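Local coordinates for protein AxyAgu115A (Amphibacillus xylanus NBRC 15112, PDB 6NPS) that probably removes glucuronic acid branches from arabinoglucuronoxylan, as an alpha-glucuronidase of glycoside hydrolase family 115, at residues 815-820 with 828-833; 847-852 with 929-934; 862-867 with 937-942; 894-899 with 913-918. The protein carries 3 engineered substitutions. All blocks are in the same frame, centred on the assembly; numbering follows the deposited sequence.

In the fold
All four contacts lie in the C-terminal beta-rich domain, whose family belongs to the galactose-binding-like clan. Contacts 1, 2 and 3 are buried strand pairings, whereas contact 4 is only partly buried and lays a loop against a strand. Contact 1 is a hairpin, contact 2 pairs strands distant in sequence, and contact 3 is one short bridge. Neighbouring strands 828-833 and 940-948 link contacts 1 and 3; strands 858-866 and 915-923 join contacts 3 and 4. Both long ladders carry salt bridges, within one strand in contact 1 but between strands in contact 2. Contact 3 has two backbone bonds, apolar packing and one bridging water, and contact 4 lacks direct hydrogen bonds.

Contact 1 of 4, residues 815-820 with 828-833; sequences NRFEVL and SAIKAF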
loop_
_atom_site.group_PDB
_atom_site.type_symbol
_atom_site.label_atom_id
_atom_site.label_comp_id
_atom_site.label_asym_id
_atom_site.label_seq_id
_atom_site.Cartn_x
_atom_site.Cartn_y
_atom_site.Cartn_z
ATOM N N ASN A 815 13.653 47.917 12.449
ATOM C CA ASN A 815 13.592 46.672 11.689
ATOM C C ASN A 815 13.694 45.521 12.678
ATOM O O ASN A 815 14.683 45.408 13.410
ATOM C CB ASN A 815 14.698 46.587 10.634
ATOM C CG ASN A 815 14.880 47.892 9.863
ATOM O OD1 ASN A 815 13.971 48.370 9.187
ATOM N ND2 ASN A 815 16.062 48.487 9.994
ATOM N N ARG A 816 12.694 44.650 12.682
ATOM C CA ARG A 816 12.607 43.663 13.747
ATOM C C ARG A 816 11.813 42.465 13.271
ATOM O O ARG A 816 10.937 42.590 12.413
ATOM C CB ARG A 816 11.936 44.263 14.990
ATOM C CG ARG A 816 10.431 44.509 14.819
ATOM C CD ARG A 816 10.117 45.739 13.905
ATOM N NE ARG A 816 8.674 45.922 13.759
ATOM C CZ ARG A 816 8.092 46.747 12.900
ATOM N NH1 ARG A 816 8.820 47.471 12.067
ATOM N NH2 ARG A 816 6.763 46.825 12.861
ATOM N N PHE A 817 12.104 41.306 13.855
ATOM C CA PHE A 817 11.188 40.185 13.727
ATOM C C PHE A 817 9.924 40.409 14.545
ATOM O O PHE A 817 9.969 40.876 15.677
ATOM C CB PHE A 817 11.860 38.883 14.157
ATOM C CG PHE A 817 12.715 38.272 13.082
ATOM C CD1 PHE A 817 12.160 37.488 12.115
ATOM C CD2 PHE A 817 14.098 38.528 13.058
ATOM C CE1 PHE A 817 12.942 36.938 11.082
ATOM C CE2 PHE A 817 14.876 37.979 12.094
ATOM C CZ PHE A 817 14.304 37.175 11.089
ATOM N N GLU A 818 8.791 40.087 13.955
ATOM C CA GLU A 818 7.507 40.141 14.633
ATOM C C GLU A 818 6.892 38.749 14.675
ATOM O O GLU A 818 7.026 37.979 13.708
ATOM C CB GLU A 818 6.542 41.083 13.897
ATOM C CG GLU A 818 6.958 42.535 13.889
ATOM C CD GLU A 818 6.421 43.300 15.087
ATOM O OE1 GLU A 818 5.822 42.665 15.984
ATOM O OE2 GLU A 818 6.612 44.534 15.136
ATOM N N VAL A 819 6.152 38.445 15.741
ATOM C CA VAL A 819 5.408 37.188 15.809
ATOM C C VAL A 819 4.045 37.425 15.184
ATOM O O VAL A 819 3.319 38.334 15.605
ATOM C CB VAL A 819 5.248 36.687 17.253
ATOM C CG1 VAL A 819 4.418 35.349 17.286
ATOM C CG2 VAL A 819 6.631 36.513 17.946
ATOM N N LEU A 820 3.706 36.611 14.178
ATOM C CA LEU A 820 2.386 36.597 13.561
ATOM C C LEU A 820 1.570 35.528 14.283
ATOM O O LEU A 820 1.762 34.336 14.048
ATOM C CB LEU A 820 2.498 36.305 12.066
ATOM C CG LEU A 820 3.269 37.350 11.240
ATOM C CD1 LEU A 820 3.451 36.923 9.747
ATOM C CD2 LEU A 820 2.509 38.636 11.286
ATOM N N SER A 828 2.638 29.507 15.210
ATOM C CA SER A 828 2.737 30.877 14.703
ATOM C C SER A 828 3.973 30.935 13.824
ATOM O O SER A 828 4.582 29.904 13.509
ATOM C CB SER A 828 2.798 31.908 15.844
ATOM O OG SER A 828 4.013 31.776 16.575
ATOM N N ALA A 829 4.363 32.145 13.443
ATOM C CA ALA A 829 5.520 32.287 12.585
ATOM C C ALA A 829 6.165 33.608 12.939
ATOM O O ALA A 829 5.537 34.472 13.545
ATOM C CB ALA A 829 5.138 32.274 11.078
ATOM N N ILE A 830 7.412 33.772 12.535
ATOM C CA ILE A 830 8.079 35.056 12.721
ATOM C C ILE A 830 8.469 35.561 11.345
ATOM O O ILE A 830 8.758 34.773 10.441
ATOM C CB ILE A 830 9.304 34.972 13.658
ATOM C CG1 ILE A 830 10.387 34.050 13.071
ATOM C CG2 ILE A 830 8.903 34.509 15.075
ATOM C CD1 ILE A 830 11.685 34.111 13.864
ATOM N N LYS A 831 8.441 36.876 11.179
ATOM C CA LYS A 831 8.724 37.507 9.898
ATOM C C LYS A 831 9.321 38.880 10.183
ATOM O O LYS A 831 8.915 39.543 11.134
ATOM C CB LYS A 831 7.446 37.601 9.042
ATOM C CG LYS A 831 7.688 38.235 7.686
ATOM C CD LYS A 831 6.392 38.392 6.893
ATOM C CE LYS A 831 6.676 39.029 5.554
ATOM N NZ LYS A 831 5.454 39.209 4.722
ATOM N N ALA A 832 10.284 39.298 9.373
ATOM C CA ALA A 832 10.902 40.600 9.586
ATOM C C ALA A 832 10.038 41.723 9.024
ATOM O O ALA A 832 9.482 41.608 7.935
ATOM C CB ALA A 832 12.290 40.662 8.949
ATOM N N PHE A 833 9.936 42.824 9.773
ATOM C CA PHE A 833 9.265 44.039 9.293
ATOM C C PHE A 833 10.216 45.220 9.434
ATOM O O PHE A 833 10.914 45.326 10.455
ATOM C CB PHE A 833 7.979 44.343 10.090
ATOM C CG PHE A 833 6.863 43.398 9.811
ATOM C CD1 PHE A 833 5.820 43.751 8.948
ATOM C CD2 PHE A 833 6.841 42.140 10.406
ATOM C CE1 PHE A 833 4.788 42.847 8.674
ATOM C CE2 PHE A 833 5.818 41.250 10.141
ATOM C CZ PHE A 833 4.794 41.594 9.282
#
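The guanidinium of Arg816 has CB of Phe833 over the centre of one face, 3.7 Å from CZ, while its edge is taken by Glu818 OE2. NE donates to that oxygen at 2.8 Å and NH2 at 3.2 Å, both in the guanidinium plane and onto the anti lone pair. With CG anti to the carbonyl carbon (chi1 -65°), Glu818 lays CG 3.5 Å from Phe833 CD2; the bend at chi2 then turns the carboxylate back to Arg816, 82° from the ring plane. An alanine in place of Arg816 would probably leave Glu818 without this two-nitrogen grip and uncover Phe833 CB. The Phe817 ring has Ala832 CB over one face and Lys831 N at its edge; a small alanine suits a site beneath an aromatic ring. These residues belong to a beta hairpin, its antiparallel ladder running from Arg816-Phe833 to Leu820-Ala829. Phe833 N to Arg816 O is its shortest bond, 2.8 Å, whereas Ala829 N to Leu820 O is weak at 3.5 Å. Phe817 and Ile830, CD1 to CD1 3.8 Å, face Val848 of strand 847-854. Leu820 and Phe833, on the other face, touch Trp432 of helix 428-440, where extended Lys831 carries NZ to Glu433.

Contact 2 of 4, residues 847-852 with 929-934; sequences FVEYHF and KLRIYA
Two antiparallel strands of the C-terminal beta-sandwich domain pair here, with charged and aromatic side chains (Phe847, Glu849, His851, Lys929, Arg931, Tyr933) on one face and mainly apolar ones (Val848, Leu930, Ile932, with Tyr850) on the other. The Phe847 ring and the Arg931 guanidinium point the same way and lie nearly parallel, 14° between planes, with CZ of Phe847 over the centre of the guanidinium, 3.7 Å from CZ of Arg931; Arg931 CD covers the ring itself, toward its rim. Chi1 of Phe847 (67°) swings the ring toward Arg931. Phe847 CB, placed by the backbone pairing with Tyr933, makes a CH-pi contact over one face of the Tyr933 ring, whose OH bonds to Gln883. Glu849, fully extended, lies almost coplanar with the guanidinium; Arg931 NE donates to the anti lone pair of Glu849 OE1 at 2.8 Å, and NH2 adds a weak second bond. An alanine in place of Arg931 would probably cost Glu849 its shortest salt bridge and bare one face of Phe847. On the opposite face Tyr850, its OH bonded to Ala798 O, brings CE2 3.9 Å from Ile932 CD1, and Ile932 continues to Leu941 of strand 940-948, as befits a branched aliphatic residue in a core. Lys929 NZ makes a long salt bridge to Glu849 OE1, 3.6 Å. His851 NE2 donates to Glu849 OE2, and Lys929 CG lies 3.4 Å from His851 CD2.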
loop_
_atom_site.group_PDB
_atom_site.type_symbol
_atom_site.label_atom_id
_atom_site.label_comp_id
_atom_site.label_asym_id
_atom_site.label_seq_id
_atom_site.Cartn_x
_atom_site.Cartn_y
_atom_site.Cartn_z
ATOM N N PHE A 847 17.767 40.128 13.968
ATOM C CA PHE A 847 17.898 38.701 14.231
ATOM C C PHE A 847 17.061 38.284 15.433
ATOM O O PHE A 847 16.618 39.112 16.237
ATOM C CB PHE A 847 19.379 38.262 14.391
ATOM C CG PHE A 847 20.102 38.794 15.602
ATOM C CD1 PHE A 847 19.971 38.171 16.833
ATOM C CD2 PHE A 847 21.004 39.850 15.488
ATOM C CE1 PHE A 847 20.659 38.618 17.933
ATOM C CE2 PHE A 847 21.706 40.303 16.596
ATOM C CZ PHE A 847 21.533 39.677 17.822
ATOM N N VAL A 848 16.804 36.980 15.501
ATOM C CA VAL A 848 16.293 36.318 16.697
ATOM C C VAL A 848 17.341 35.303 17.109
ATOM O O VAL A 848 18.093 34.788 16.275
ATOM C CB VAL A 848 14.917 35.633 16.503
ATOM C CG1 VAL A 848 13.820 36.702 16.393
ATOM C CG2 VAL A 848 14.920 34.718 15.281
ATOM N N GLU A 849 17.403 35.028 18.402
ATOM C CA GLU A 849 18.431 34.148 18.942
ATOM C C GLU A 849 17.786 33.047 19.773
ATOM O O GLU A 849 17.006 33.330 20.683
ATOM C CB GLU A 849 19.425 34.962 19.776
ATOM C CG GLU A 849 20.567 34.182 20.427
ATOM C CD GLU A 849 21.519 35.120 21.191
ATOM O OE1 GLU A 849 22.198 35.944 20.539
ATOM O OE2 GLU A 849 21.572 35.050 22.439
ATOM N N TYR A 850 18.141 31.804 19.464
ATOM C CA TYR A 850 17.663 30.615 20.153
ATOM C C TYR A 850 18.803 30.009 20.950
ATOM O O TYR A 850 19.956 30.031 20.506
ATOM C CB TYR A 850 17.117 29.592 19.152
ATOM C CG TYR A 850 16.018 30.141 18.300
ATOM C CD1 TYR A 850 14.696 29.963 18.655
ATOM C CD2 TYR A 850 16.297 30.857 17.134
ATOM C CE1 TYR A 850 13.686 30.463 17.891
ATOM C CE2 TYR A 850 15.280 31.361 16.370
ATOM C CZ TYR A 850 13.983 31.173 16.759
ATOM O OH TYR A 850 12.963 31.686 16.017
ATOM N N HIS A 851 18.496 29.502 22.144
ATOM C CA HIS A 851 19.494 28.861 22.997
ATOM C C HIS A 851 19.156 27.384 23.077
ATOM O O HIS A 851 17.989 27.034 23.263
ATOM C CB HIS A 851 19.523 29.483 24.410
ATOM C CG HIS A 851 20.080 30.874 24.441
ATOM N ND1 HIS A 851 20.043 31.673 25.565
ATOM C CD2 HIS A 851 20.676 31.613 23.473
ATOM C CE1 HIS A 851 20.605 32.839 25.293
ATOM N NE2 HIS A 851 20.996 32.829 24.029
ATOM N N PHE A 852 20.155 26.518 22.918
ATOM C CA PHE A 852 19.866 25.089 22.975
ATOM C C PHE A 852 21.098 24.324 23.444
ATOM O O PHE A 852 22.238 24.777 23.260
ATOM C CB PHE A 852 19.362 24.544 21.613
ATOM C CG PHE A 852 20.389 24.567 20.513
ATOM C CD1 PHE A 852 21.109 23.423 20.194
ATOM C CD2 PHE A 852 20.626 25.729 19.784
ATOM C CE1 PHE A 852 22.060 23.441 19.162
ATOM C CE2 PHE A 852 21.569 25.758 18.767
ATOM C CZ PHE A 852 22.291 24.614 18.453
ATOM N N LYS A 929 24.256 28.772 20.958
ATOM C CA LYS A 929 23.433 29.887 20.494
ATOM C C LYS A 929 23.258 29.783 18.985
ATOM O O LYS A 929 24.215 29.468 18.272
ATOM C CB LYS A 929 24.083 31.228 20.798
ATOM C CG LYS A 929 23.837 31.794 22.182
ATOM C CD LYS A 929 25.001 32.707 22.615
ATOM C CE LYS A 929 25.083 34.053 21.838
ATOM N NZ LYS A 929 25.262 33.998 20.338
ATOM N N LEU A 930 22.041 30.050 18.504
ATOM C CA LEU A 930 21.737 30.092 17.077
ATOM C C LEU A 930 21.053 31.417 16.768
ATOM O O LEU A 930 19.998 31.714 17.335
ATOM C CB LEU A 930 20.839 28.914 16.653
ATOM C CG LEU A 930 20.142 29.094 15.289
ATOM C CD1 LEU A 930 21.138 28.937 14.119
ATOM C CD2 LEU A 930 18.915 28.151 15.096
ATOM N N ARG A 931 21.650 32.219 15.888
ATOM C CA ARG A 931 21.038 33.464 15.430
ATOM C C ARG A 931 20.519 33.276 14.024
ATOM O O ARG A 931 21.248 32.779 13.158
ATOM C CB ARG A 931 22.033 34.623 15.460
ATOM C CG ARG A 931 22.464 35.003 16.839
ATOM C CD ARG A 931 23.447 36.172 16.863
ATOM N NE ARG A 931 23.703 36.523 18.253
ATOM C CZ ARG A 931 24.416 37.565 18.654
ATOM N NH1 ARG A 931 24.963 38.376 17.765
ATOM N NH2 ARG A 931 24.576 37.792 19.952
ATOM N N ILE A 932 19.278 33.694 13.786
ATOM C CA ILE A 932 18.715 33.737 12.444
ATOM C C ILE A 932 18.507 35.198 12.061
ATOM O O ILE A 932 17.810 35.951 12.764
ATOM C CB ILE A 932 17.407 32.949 12.359
ATOM C CG1 ILE A 932 17.657 31.534 12.903
ATOM C CG2 ILE A 932 16.861 32.965 10.941
ATOM C CD1 ILE A 932 16.481 30.655 12.761
ATOM N N TYR A 933 19.139 35.609 10.965
ATOM C CA TYR A 933 19.042 36.975 10.461
ATOM C C TYR A 933 18.109 37.008 9.261
ATOM O O TYR A 933 18.175 36.133 8.379
ATOM C CB TYR A 933 20.404 37.521 10.020
ATOM C CG TYR A 933 21.451 37.713 11.072
ATOM C CD1 TYR A 933 22.200 36.645 11.549
ATOM C CD2 TYR A 933 21.744 38.986 11.561
ATOM C CE1 TYR A 933 23.192 36.841 12.515
ATOM C CE2 TYR A 933 22.730 39.187 12.524
ATOM C CZ TYR A 933 23.450 38.112 12.986
ATOM O OH TYR A 933 24.436 38.300 13.926
ATOM N N ALA A 934 17.275 38.041 9.190
ATOM C CA ALA A 934 16.518 38.262 7.967
ATOM C C ALA A 934 17.415 38.858 6.898
ATOM O O ALA A 934 18.240 39.722 7.193
ATOM C CB ALA A 934 15.334 39.194 8.204
#

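Contact 3 of 4, residues 862-867 with 937-942; sequences LEFYLQ and PGFALE
A short antiparallel bridge, Leu866 with Leu941, joins strands 858-866 and 940-948 of the C-terminal beta-sandwich domain where they part. The segment axes stand 112° apart, so the ladder is brief: Glu942 N donates to Tyr865 O at 2.9 Å and Gln867 N to Ala940 O at 3.0 Å, each bond nearly along the C=O axis. Apolar packing does much of the rest. Leu866 CD2 is wedged between two partners, 3.4 Å from Phe939 CE1 and 3.5 Å from Leu941 CD1, both close approaches. That same Leu941 methyl meets Phe864 CB at 3.7 Å, its leucine carrying CG anti to the backbone N (chi1 175°). The Phe864 ring presents CD2 at the edge of the Phe939 ring. These branched and aromatic residues continue into a buried cluster with Ile932 of strand 926-934, which touches Phe864, Phe939 and Leu941. Across the bridge from this cluster the chemistry turns polar: Glu942 OE2 approaches the aliphatic part of Gln867, CB at 3.8 Å, while Gln867 OE1 goes to Lys430 of helix 428-440 and Glu942 OE1 to the backbone N of Lys825. Gly938 has positive phi (87°), and a CB here would jam against the preceding carbonyl. Beyond the bridge a water completes the join, donating to Gly938 O at 2.6 Å and Gln867 O at 2.8 Å and accepting from Ala940 N.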
loop_
_atom_site.group_PDB
_atom_site.type_symbol
_atom_site.label_atom_id
_atom_site.label_comp_id
_atom_site.label_asym_id
_atom_site.label_seq_id
_atom_site.Cartn_x
_atom_site.Cartn_y
_atom_site.Cartn_z
ATOM N N LEU A 862 20.145 21.248 10.768
ATOM C CA LEU A 862 19.279 22.346 11.160
ATOM C C LEU A 862 18.237 22.484 10.060
ATOM O O LEU A 862 18.570 22.806 8.921
ATOM C CB LEU A 862 20.091 23.629 11.351
ATOM C CG LEU A 862 19.356 24.942 11.576
ATOM C CD1 LEU A 862 18.783 24.985 12.966
ATOM C CD2 LEU A 862 20.329 26.117 11.379
ATOM N N GLU A 863 16.990 22.205 10.398
ATOM C CA GLU A 863 15.906 22.180 9.441
ATOM C C GLU A 863 14.916 23.289 9.774
ATOM O O GLU A 863 14.479 23.415 10.922
ATOM C CB GLU A 863 15.223 20.818 9.464
ATOM C CG GLU A 863 13.999 20.719 8.557
ATOM C CD GLU A 863 13.417 19.310 8.513
ATOM O OE1 GLU A 863 13.445 18.609 9.555
ATOM O OE2 GLU A 863 12.951 18.897 7.426
ATOM N N PHE A 864 14.589 24.096 8.783
ATOM C CA PHE A 864 13.588 25.137 8.931
ATOM C C PHE A 864 12.286 24.658 8.319
ATOM O O PHE A 864 12.275 24.071 7.231
ATOM C CB PHE A 864 14.011 26.423 8.221
ATOM C CG PHE A 864 15.156 27.117 8.836
ATOM C CD1 PHE A 864 15.566 26.832 10.130
ATOM C CD2 PHE A 864 15.828 28.110 8.122
ATOM C CE1 PHE A 864 16.646 27.495 10.689
ATOM C CE2 PHE A 864 16.901 28.791 8.683
ATOM C CZ PHE A 864 17.314 28.477 9.962
ATOM N N TYR A 865 11.193 24.971 8.980
ATOM C CA TYR A 865 9.864 24.863 8.394
ATOM C C TYR A 865 9.417 26.285 8.052
ATOM O O TYR A 865 9.308 27.127 8.944
ATOM C CB TYR A 865 8.889 24.213 9.375
ATOM C CG TYR A 865 9.086 22.711 9.549
ATOM C CD1 TYR A 865 10.261 22.197 10.098
ATOM C CD2 TYR A 865 8.083 21.813 9.178
ATOM C CE1 TYR A 865 10.434 20.805 10.284
ATOM C CE2 TYR A 865 8.241 20.449 9.346
ATOM C CZ TYR A 865 9.415 19.949 9.909
ATOM O OH TYR A 865 9.576 18.591 10.059
ATOM N N LEU A 866 9.169 26.548 6.770
ATOM C CA LEU A 866 8.880 27.898 6.288
ATOM C C LEU A 866 7.556 27.950 5.545
ATOM O O LEU A 866 7.180 27.005 4.844
ATOM C CB LEU A 866 9.969 28.410 5.330
ATOM C CG LEU A 866 11.400 28.343 5.819
ATOM C CD1 LEU A 866 12.351 28.556 4.660
ATOM C CD2 LEU A 866 11.613 29.409 6.913
ATOM N N GLN A 867 6.880 29.083 5.646
ATOM C CA GLN A 867 5.779 29.325 4.734
ATOM C C GLN A 867 6.299 29.253 3.299
ATOM O O GLN A 867 7.405 29.742 3.022
ATOM C CB GLN A 867 5.138 30.686 5.009
ATOM C CG GLN A 867 3.650 30.666 4.770
ATOM C CD GLN A 867 3.282 31.002 3.338
ATOM O OE1 GLN A 867 2.298 30.490 2.809
ATOM N NE2 GLN A 867 4.065 31.881 2.710
ATOM N N PRO A 937 13.269 39.387 1.564
ATOM C CA PRO A 937 11.835 39.386 1.909
ATOM C C PRO A 937 11.182 38.024 1.629
ATOM O O PRO A 937 11.685 37.214 0.851
ATOM C CB PRO A 937 11.251 40.455 0.983
ATOM C CG PRO A 937 12.448 41.291 0.505
ATOM C CD PRO A 937 13.610 40.342 0.489
ATOM N N GLY A 938 10.012 37.806 2.227
ATOM C CA GLY A 938 9.297 36.556 2.064
ATOM C C GLY A 938 9.663 35.438 3.037
ATOM O O GLY A 938 9.080 34.345 2.957
ATOM N N PHE A 939 10.578 35.681 3.967
ATOM C CA PHE A 939 11.052 34.658 4.903
ATOM C C PHE A 939 10.137 34.646 6.122
ATOM O O PHE A 939 10.152 35.585 6.924
ATOM C CB PHE A 939 12.509 34.940 5.270
ATOM C CG PHE A 939 13.102 33.964 6.264
ATOM C CD1 PHE A 939 13.538 32.713 5.860
ATOM C CD2 PHE A 939 13.234 34.312 7.601
ATOM C CE1 PHE A 939 14.088 31.805 6.791
ATOM C CE2 PHE A 939 13.784 33.419 8.540
ATOM C CZ PHE A 939 14.221 32.171 8.129
ATOM N N ALA A 940 9.305 33.605 6.248
ATOM C CA ALA A 940 8.395 33.466 7.380
ATOM C C ALA A 940 8.633 32.092 8.004
ATOM O O ALA A 940 8.377 31.057 7.368
ATOM C CB ALA A 940 6.943 33.640 6.961
ATOM N N LEU A 941 9.143 32.084 9.234
ATOM C CA LEU A 941 9.688 30.880 9.836
ATOM C C LEU A 941 8.726 30.389 10.902
ATOM O O LEU A 941 8.372 31.148 11.819
ATOM C CB LEU A 941 11.063 31.168 10.443
ATOM C CG LEU A 941 11.741 30.044 11.218
ATOM C CD1 LEU A 941 12.197 28.868 10.334
ATOM C CD2 LEU A 941 12.969 30.649 11.901
ATOM N N GLU A 942 8.335 29.121 10.808
ATOM C CA GLU A 942 7.353 28.525 11.708
ATOM C C GLU A 942 7.976 27.617 12.755
ATOM O O GLU A 942 7.530 27.637 13.901
ATOM C CB GLU A 942 6.301 27.723 10.918
ATOM C CG GLU A 942 5.471 28.658 9.998
ATOM C CD GLU A 942 4.462 27.959 9.056
ATOM O OE1 GLU A 942 3.877 26.904 9.420
ATOM O OE2 GLU A 942 4.238 28.509 7.944
HETATM O O HOH W 1 9.014 31.889 3.902
#

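Contact 4 of 4, residues 894-899 with 913-918; sequences VLPDGY and NIRTTK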
loop_
_atom_site.group_PDB
_atom_site.type_symbol
_atom_site.label_atom_id
_atom_site.label_comp_id
_atom_site.label_asym_id
_atom_site.label_seq_id
_atom_site.Cartn_x
_atom_site.Cartn_y
_atom_site.Cartn_z
ATOM N N VAL A 894 17.329 29.384 0.967
ATOM C CA VAL A 894 16.339 28.523 1.611
ATOM C C VAL A 894 15.437 27.844 0.585
ATOM O O VAL A 894 14.471 27.170 0.954
ATOM C CB VAL A 894 15.476 29.297 2.634
ATOM C CG1 VAL A 894 16.358 29.918 3.717
ATOM C CG2 VAL A 894 14.619 30.353 1.946
ATOM N N LEU A 895 15.746 27.994 -0.695
ATOM C CA LEU A 895 14.988 27.370 -1.789
ATOM C C LEU A 895 15.725 26.169 -2.397
ATOM O O LEU A 895 16.952 26.104 -2.352
ATOM C CB LEU A 895 14.724 28.380 -2.914
ATOM C CG LEU A 895 13.844 29.565 -2.520
ATOM C CD1 LEU A 895 13.637 30.456 -3.716
ATOM C CD2 LEU A 895 12.533 29.077 -2.008
ATOM N N PRO A 896 14.996 25.221 -3.006
ATOM C CA PRO A 896 15.646 24.155 -3.784
ATOM C C PRO A 896 16.361 24.663 -5.019
ATOM O O PRO A 896 15.976 25.667 -5.636
ATOM C CB PRO A 896 14.479 23.251 -4.203
ATOM C CG PRO A 896 13.390 23.561 -3.291
ATOM C CD PRO A 896 13.542 25.006 -2.890
ATOM N N ASP A 897 17.392 23.914 -5.409
ATOM C CA ASP A 897 18.015 24.105 -6.712
ATOM C C ASP A 897 16.954 24.127 -7.807
ATOM O O ASP A 897 16.060 23.273 -7.839
ATOM C CB ASP A 897 19.012 22.975 -7.000
ATOM C CG ASP A 897 20.083 22.843 -5.932
ATOM O OD1 ASP A 897 20.263 21.716 -5.415
ATOM O OD2 ASP A 897 20.752 23.854 -5.623
ATOM N N GLY A 898 17.051 25.116 -8.692
ATOM C CA GLY A 898 16.152 25.194 -9.826
ATOM C C GLY A 898 14.722 25.562 -9.505
ATOM O O GLY A 898 13.836 25.346 -10.340
ATOM N N TYR A 899 14.469 26.125 -8.322
ATOM C CA TYR A 899 13.108 26.419 -7.903
ATOM C C TYR A 899 12.416 27.377 -8.866
ATOM O O TYR A 899 13.018 28.334 -9.356
ATOM C CB TYR A 899 13.121 27.029 -6.502
ATOM C CG TYR A 899 11.752 27.366 -6.017
ATOM C CD1 TYR A 899 11.011 26.438 -5.307
ATOM C CD2 TYR A 899 11.197 28.629 -6.249
ATOM C CE1 TYR A 899 9.745 26.743 -4.857
ATOM C CE2 TYR A 899 9.924 28.941 -5.790
ATOM C CZ TYR A 899 9.214 27.990 -5.109
ATOM O OH TYR A 899 7.964 28.266 -4.656
ATOM N N ASN A 913 1.436 23.240 2.083
ATOM C CA ASN A 913 1.460 24.564 2.706
ATOM C C ASN A 913 2.689 24.783 3.589
ATOM O O ASN A 913 2.605 25.385 4.670
ATOM C CB ASN A 913 0.202 24.831 3.526
ATOM C CG ASN A 913 0.013 26.326 3.753
ATOM O OD1 ASN A 913 0.418 27.142 2.893
ATOM N ND2 ASN A 913 -0.591 26.699 4.868
ATOM N N ILE A 914 3.839 24.269 3.161
ATOM C CA ILE A 914 5.041 24.393 3.971
ATOM C C ILE A 914 6.207 24.081 3.069
ATOM O O ILE A 914 6.082 23.308 2.118
ATOM C CB ILE A 914 5.034 23.453 5.208
ATOM C CG1 ILE A 914 6.016 23.982 6.262
ATOM C CG2 ILE A 914 5.440 22.037 4.842
ATOM C CD1 ILE A 914 5.506 25.257 6.960
ATOM N N ARG A 915 7.322 24.753 3.315
ATOM C CA ARG A 915 8.598 24.422 2.719
ATOM C C ARG A 915 9.550 24.036 3.840
ATOM O O ARG A 915 9.597 24.705 4.879
ATOM C CB ARG A 915 9.149 25.615 1.944
ATOM C CG ARG A 915 10.491 25.318 1.342
ATOM C CD ARG A 915 10.709 26.125 0.078
ATOM N NE ARG A 915 10.628 27.538 0.378
ATOM C CZ ARG A 915 9.775 28.389 -0.176
ATOM N NH1 ARG A 915 8.907 27.983 -1.101
ATOM N NH2 ARG A 915 9.821 29.663 0.205
ATOM N N THR A 916 10.315 22.977 3.642
ATOM C CA THR A 916 11.391 22.665 4.571
ATOM C C THR A 916 12.729 22.794 3.851
ATOM O O THR A 916 12.826 22.549 2.647
ATOM C CB THR A 916 11.240 21.259 5.188
ATOM O OG1 THR A 916 11.293 20.268 4.158
ATOM C CG2 THR A 916 9.934 21.132 5.923
ATOM N N THR A 917 13.735 23.250 4.576
ATOM C CA THR A 917 15.093 23.357 4.069
ATOM C C THR A 917 16.032 22.901 5.183
ATOM O O THR A 917 15.727 23.068 6.371
ATOM C CB THR A 917 15.386 24.805 3.604
ATOM O OG1 THR A 917 16.752 24.939 3.173
ATOM C CG2 THR A 917 15.132 25.778 4.743
ATOM N N LYS A 918 17.160 22.295 4.801
ATOM C CA LYS A 918 18.119 21.722 5.745
ATOM C C LYS A 918 19.526 22.219 5.445
ATOM O O LYS A 918 19.918 22.344 4.279
ATOM C CB LYS A 918 18.147 20.181 5.703
ATOM C CG LYS A 918 16.936 19.530 6.278
ATOM C CD LYS A 918 17.045 18.015 6.243
ATOM C CE LYS A 918 15.659 17.370 6.280
ATOM N NZ LYS A 918 15.708 15.892 6.111
HETATM O O HOH W 2 13.668 23.941 0.388
HETATM O O HOH W 3 18.301 24.962 0.183
#
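Arg915 lays its guanidinium beneath CD2 of Leu895, the methyl sitting over the centre of one face and 3.4 Å from Arg915 CZ. The contact holds the loop between strand 890-893 and helix 904-912 against the start of strand 915-923, in the C-terminal beta-sandwich domain. Arg915 has CG anti to the backbone N and bends at chi3 (59°), bringing the flat group under Leu895; a methyl suits this place, because the face of a guanidinium offers no N-H. Its edge is used otherwise, NH2 bonding to Ser869 O, whereas NE is buried by the contact and has no hydrogen-bond partner. The aliphatic part of Arg915 also runs past Pro896, and its side chain touches Asp909 of helix 904-912. Tyr899 meets Arg915 tip to tip, OH to NH1 3.7 Å, with ring and guanidinium planes 73° apart; the hydroxyl is hydrogen-bonded to Asn870. Tyr899 is set there by a type II beta turn from Pro896, closed by Tyr899 N to Pro896 O at 3.1 Å, with Gly898 taking the positive phi that suits glycine. On the strand side, Asn913 ends helix 904-912 as the C-prime residue of a Schellman motif, after which the chain turns into strand 915-923. Farther along that strand Thr917 CG2 packs 4.1 Å from Val894 CB. No direct hydrogen bond crosses between the segments; waters do the bridging instead. One donates to Thr916 O at 2.8 Å and weakly to Val894 O, and a second donates to Leu895 O at 3.1 Å and accepts a weak bond from Thr917 OG1 at 3.4 Å.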